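Local coordinates for protein exoenzyme S (Pseudomonas aeruginosa, PDB 6GN8) that is a secreted virulence toxin that probably ADP-ribosylates host proteins through its C-terminal domain and, in the full-length protein, probably also stimulates GTP hydrolysis by host GTPases, at residues A24-L32 with H52-L60. The protein carries 2 engineered substitutions. Sequence-based numbering, arbitrary orientation.
Sequences ADKALADGL and HSDAEVMAL
Ala-55 of helix 54-77 presses its methyl group into helix 24-36 as a knob into a hole lined by Asp-25, Leu-28, Ala-29 and Leu-32, joining the first helix of the chain to the long helix in the helical part of the ADP-ribosyltransferase domain, well away from the centre of the molecule. The segment axes approach to 8.5 Å and cross at 36°, with the CA atoms of Ala-29 and Ala-55 just 4.1 Å apart, a closeness that small residues on both helices permit. The Ala-55 methyl lies over backbone as much as side chain, its CB 3.6 Å from Asp-25 O, while Leu-28 reaches it with CD2 because its CG stands anti to the backbone N (chi1 172°). Further along, Met-58 bends at its last torsion and lays its CE 3.4 Å from Ala-29 O, touching also the CB atoms of Ala-29 and Leu-32. Leu-32 sets CD1 against the backbone of helix 54-77, 3.2 Å from Ala-55 O, with the CB atoms of Ala-55 and Ala-59 farther off. At the N-terminal end of helix 54-77, Asp-25 lays OD2 3.6 Å from Ser-53 CB. Ser-53 itself forms a capping box with Glu-56, in which Ser-53 N donates to Glu-56 OE1 at 3.2 Å from above the carboxylate plane and Glu-56 N returns a weak bond to Ser-53 OG. Asp-25 OD1 and Glu-56 OE2 come within 4.2 Å, their carboxylate planes 85° apart, and Lys-98 of helix 83-99 forms salt bridges with both residues. The shared lysine probably offsets the repulsion between the two acids, linking three helices by charge beside an apolar interface.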
ATOM      1  N   ALA C  24     -23.329  -4.559  45.458  1.00 83.94           N
ATOM      2  CA  ALA C  24     -22.752  -3.272  45.034  1.00 81.36           C
ATOM      3  C   ALA C  24     -23.724  -2.534  44.112  1.00 82.41           C
ATOM      4  O   ALA C  24     -23.864  -1.309  44.219  1.00 79.58           O
ATOM      5  CB  ALA C  24     -21.425  -3.492  44.328  1.00 82.63           C
ATOM      6  N   ASP C  25     -24.410  -3.308  43.229  1.00 78.55           N
ATOM      7  CA  ASP C  25     -25.438  -2.838  42.305  1.00 75.83           C
ATOM      8  C   ASP C  25     -26.642  -2.348  43.097  1.00 75.97           C
ATOM      9  O   ASP C  25     -27.128  -1.255  42.828  1.00 74.71           O
ATOM     10  CB  ASP C  25     -25.839  -3.951  41.312  1.00 78.40           C
ATOM     11  CG  ASP C  25     -24.816  -4.249  40.223  1.00 92.66           C
ATOM     12  OD1 ASP C  25     -23.824  -3.491  40.110  1.00 92.75           O
ATOM     13  OD2 ASP C  25     -25.008  -5.243  39.484  1.00102.12           O
ATOM     14  N   LYS C  26     -27.081  -3.131  44.103  1.00 71.43           N
ATOM     15  CA  LYS C  26     -28.204  -2.806  44.992  1.00 69.93           C
ATOM     16  C   LYS C  26     -27.882  -1.560  45.857  1.00 71.20           C
ATOM     17  O   LYS C  26     -28.761  -0.706  46.036  1.00 69.52           O
ATOM     18  CB  LYS C  26     -28.568  -4.025  45.868  1.00 73.18           C
ATOM     19  CG  LYS C  26     -29.572  -3.756  46.991  1.00 84.22           C
ATOM     20  CD  LYS C  26     -31.033  -3.940  46.579  1.00 93.59           C
ATOM     21  CE  LYS C  26     -32.016  -3.344  47.574  1.00103.63           C
ATOM     22  NZ  LYS C  26     -31.910  -3.941  48.938  1.00110.93           N
ATOM     23  N   ALA C  27     -26.627  -1.452  46.363  1.00 66.56           N
ATOM     24  CA  ALA C  27     -26.174  -0.310  47.172  1.00 65.44           C
ATOM     25  C   ALA C  27     -26.284   1.019  46.365  1.00 67.69           C
ATOM     26  O   ALA C  27     -26.863   2.006  46.855  1.00 65.54           O
ATOM     27  CB  ALA C  27     -24.742  -0.535  47.643  1.00 67.42           C
ATOM     28  N   LEU C  28     -25.757   1.005  45.114  1.00 63.78           N
ATOM     29  CA  LEU C  28     -25.803   2.121  44.170  1.00 61.37           C
ATOM     30  C   LEU C  28     -27.250   2.382  43.737  1.00 63.54           C
ATOM     31  O   LEU C  28     -27.650   3.547  43.700  1.00 62.15           O
ATOM     32  CB  LEU C  28     -24.892   1.862  42.947  1.00 60.98           C
ATOM     33  CG  LEU C  28     -24.986   2.877  41.790  1.00 63.69           C
ATOM     34  CD1 LEU C  28     -24.603   4.301  42.223  1.00 62.15           C
ATOM     35  CD2 LEU C  28     -24.199   2.409  40.600  1.00 65.95           C
ATOM     36  N   ALA C  29     -28.036   1.314  43.440  1.00 60.24           N
ATOM     37  CA  ALA C  29     -29.443   1.451  43.037  1.00 59.28           C
ATOM     38  C   ALA C  29     -30.249   2.148  44.121  1.00 63.17           C
ATOM     39  O   ALA C  29     -31.040   3.037  43.809  1.00 60.60           O
ATOM     40  CB  ALA C  29     -30.053   0.096  42.714  1.00 61.09           C
ATOM     41  N   ASP C  30     -30.006   1.777  45.402  1.00 62.63           N
ATOM     42  CA  ASP C  30     -30.650   2.378  46.568  1.00 62.50           C
ATOM     43  C   ASP C  30     -30.241   3.819  46.721  1.00 65.88           C
ATOM     44  O   ASP C  30     -31.098   4.660  47.010  1.00 65.15           O
ATOM     45  CB  ASP C  30     -30.318   1.594  47.842  1.00 66.78           C
ATOM     46  CG  ASP C  30     -30.990   0.238  47.931  1.00 79.10           C
ATOM     47  OD1 ASP C  30     -31.988   0.013  47.196  1.00 78.54           O
ATOM     48  OD2 ASP C  30     -30.527  -0.601  48.737  1.00 88.17           O
ATOM     49  N   GLY C  31     -28.950   4.096  46.500  1.00 62.38           N
ATOM     50  CA  GLY C  31     -28.387   5.443  46.555  1.00 60.84           C
ATOM     51  C   GLY C  31     -29.074   6.395  45.593  1.00 61.53           C
ATOM     52  O   GLY C  31     -29.409   7.520  45.974  1.00 61.25           O
ATOM     53  N   LEU C  32     -29.337   5.916  44.354  1.00 54.82           N
ATOM     54  CA  LEU C  32     -30.031   6.641  43.290  1.00 51.18           C
ATOM     55  C   LEU C  32     -31.510   6.901  43.653  1.00 58.02           C
ATOM     56  O   LEU C  32     -32.009   7.996  43.379  1.00 57.09           O
ATOM     57  CB  LEU C  32     -29.925   5.875  41.958  1.00 49.28           C
ATOM     58  CG  LEU C  32     -28.556   5.930  41.249  1.00 51.66           C
ATOM     59  CD1 LEU C  32     -28.434   4.823  40.245  1.00 50.41           C
ATOM     60  CD2 LEU C  32     -28.291   7.308  40.589  1.00 48.08           C
ATOM     61  N   HIS C  52     -28.212  -4.691  31.633  1.00 65.94           N
ATOM     62  CA  HIS C  52     -27.791  -3.786  32.702  1.00 62.65           C
ATOM     63  C   HIS C  52     -28.627  -3.924  33.953  1.00 65.06           C
ATOM     64  O   HIS C  52     -29.828  -4.178  33.870  1.00 65.51           O
ATOM     65  CB  HIS C  52     -27.833  -2.328  32.219  1.00 60.15           C
ATOM     66  CG  HIS C  52     -26.954  -2.070  31.041  1.00 61.69           C
ATOM     67  ND1 HIS C  52     -27.479  -1.697  29.822  1.00 62.05           N
ATOM     68  CD2 HIS C  52     -25.610  -2.176  30.927  1.00 62.76           C
ATOM     69  CE1 HIS C  52     -26.441  -1.584  29.008  1.00 60.67           C
ATOM     70  NE2 HIS C  52     -25.297  -1.857  29.631  1.00 61.56           N
ATOM     71  N   SER C  53     -27.981  -3.704  35.118  1.00 59.23           N
ATOM     72  CA  SER C  53     -28.579  -3.688  36.450  1.00 57.81           C
ATOM     73  C   SER C  53     -29.562  -2.519  36.579  1.00 59.18           C
ATOM     74  O   SER C  53     -29.523  -1.604  35.755  1.00 58.67           O
ATOM     75  CB  SER C  53     -27.482  -3.549  37.504  1.00 60.90           C
ATOM     76  OG  SER C  53     -26.923  -2.242  37.518  1.00 68.14           O
ATOM     77  N   ASP C  54     -30.399  -2.520  37.630  1.00 54.82           N
ATOM     78  CA  ASP C  54     -31.364  -1.450  37.923  1.00 53.41           C
ATOM     79  C   ASP C  54     -30.661  -0.107  38.078  1.00 54.82           C
ATOM     80  O   ASP C  54     -31.121   0.874  37.529  1.00 52.27           O
ATOM     81  CB  ASP C  54     -32.156  -1.754  39.211  1.00 55.55           C
ATOM     82  CG  ASP C  54     -33.145  -2.909  39.169  1.00 65.53           C
ATOM     83  OD1 ASP C  54     -33.500  -3.352  38.054  1.00 65.26           O
ATOM     84  OD2 ASP C  54     -33.589  -3.354  40.264  1.00 73.58           O
ATOM     85  N   ALA C  55     -29.519  -0.090  38.784  1.00 53.91           N
ATOM     86  CA  ALA C  55     -28.677   1.078  39.031  1.00 52.94           C
ATOM     87  C   ALA C  55     -28.215   1.728  37.745  1.00 56.77           C
ATOM     88  O   ALA C  55     -28.255   2.956  37.634  1.00 55.04           O
ATOM     89  CB  ALA C  55     -27.469   0.683  39.861  1.00 54.83           C
ATOM     90  N   GLU C  56     -27.808   0.904  36.761  1.00 54.69           N
ATOM     91  CA  GLU C  56     -27.306   1.340  35.456  1.00 52.71           C
ATOM     92  C   GLU C  56     -28.425   1.903  34.586  1.00 54.71           C
ATOM     93  O   GLU C  56     -28.247   2.952  33.975  1.00 52.83           O
ATOM     94  CB  GLU C  56     -26.598   0.169  34.751  1.00 55.08           C
ATOM     95  CG  GLU C  56     -25.279  -0.171  35.406  1.00 62.09           C
ATOM     96  CD  GLU C  56     -24.811  -1.607  35.309  1.00 85.85           C
ATOM     97  OE1 GLU C  56     -25.170  -2.311  34.337  1.00 69.42           O
ATOM     98  OE2 GLU C  56     -24.080  -2.030  36.231  1.00 84.43           O
ATOM     99  N   VAL C  57     -29.572   1.203  34.529  1.00 52.20           N
ATOM    100  CA  VAL C  57     -30.755   1.598  33.753  1.00 50.55           C
ATOM    101  C   VAL C  57     -31.275   2.949  34.294  1.00 53.08           C
ATOM    102  O   VAL C  57     -31.528   3.843  33.500  1.00 52.27           O
ATOM    103  CB  VAL C  57     -31.830   0.469  33.746  1.00 55.02           C
ATOM    104  CG1 VAL C  57     -33.148   0.934  33.125  1.00 53.95           C
ATOM    105  CG2 VAL C  57     -31.311  -0.768  33.017  1.00 55.77           C
ATOM    106  N   MET C  58     -31.362   3.120  35.627  1.00 49.44           N
ATOM    107  CA  MET C  58     -31.785   4.403  36.214  1.00 47.90           C
ATOM    108  C   MET C  58     -30.744   5.511  35.946  1.00 49.68           C
ATOM    109  O   MET C  58     -31.136   6.619  35.585  1.00 49.72           O
ATOM    110  CB  MET C  58     -32.025   4.284  37.733  1.00 50.77           C
ATOM    111  CG  MET C  58     -33.173   3.353  38.132  1.00 54.51           C
ATOM    112  SD  MET C  58     -33.501   3.464  39.915  1.00 58.44           S
ATOM    113  CE  MET C  58     -32.018   2.735  40.588  1.00 55.74           C
ATOM    114  N   ALA C  59     -29.431   5.221  36.105  1.00 45.02           N
ATOM    115  CA  ALA C  59     -28.385   6.224  35.856  1.00 44.85           C
ATOM    116  C   ALA C  59     -28.369   6.703  34.380  1.00 47.63           C
ATOM    117  O   ALA C  59     -28.265   7.915  34.126  1.00 44.88           O
ATOM    118  CB  ALA C  59     -27.022   5.687  36.245  1.00 46.91           C
ATOM    119  N   LEU C  60     -28.481   5.742  33.414  1.00 44.55           N
ATOM    120  CA  LEU C  60     -28.516   6.030  31.978  1.00 41.98           C
ATOM    121  C   LEU C  60     -29.765   6.857  31.648  1.00 45.28           C
ATOM    122  O   LEU C  60     -29.670   7.790  30.860  1.00 45.60           O
ATOM    123  CB  LEU C  60     -28.468   4.724  31.143  1.00 41.71           C
ATOM    124  CG  LEU C  60     -27.118   3.957  31.109  1.00 44.80           C
ATOM    125  CD1 LEU C  60     -27.335   2.491  30.756  1.00 46.38           C
ATOM    126  CD2 LEU C  60     -26.140   4.562  30.114  1.00 40.86           C
TER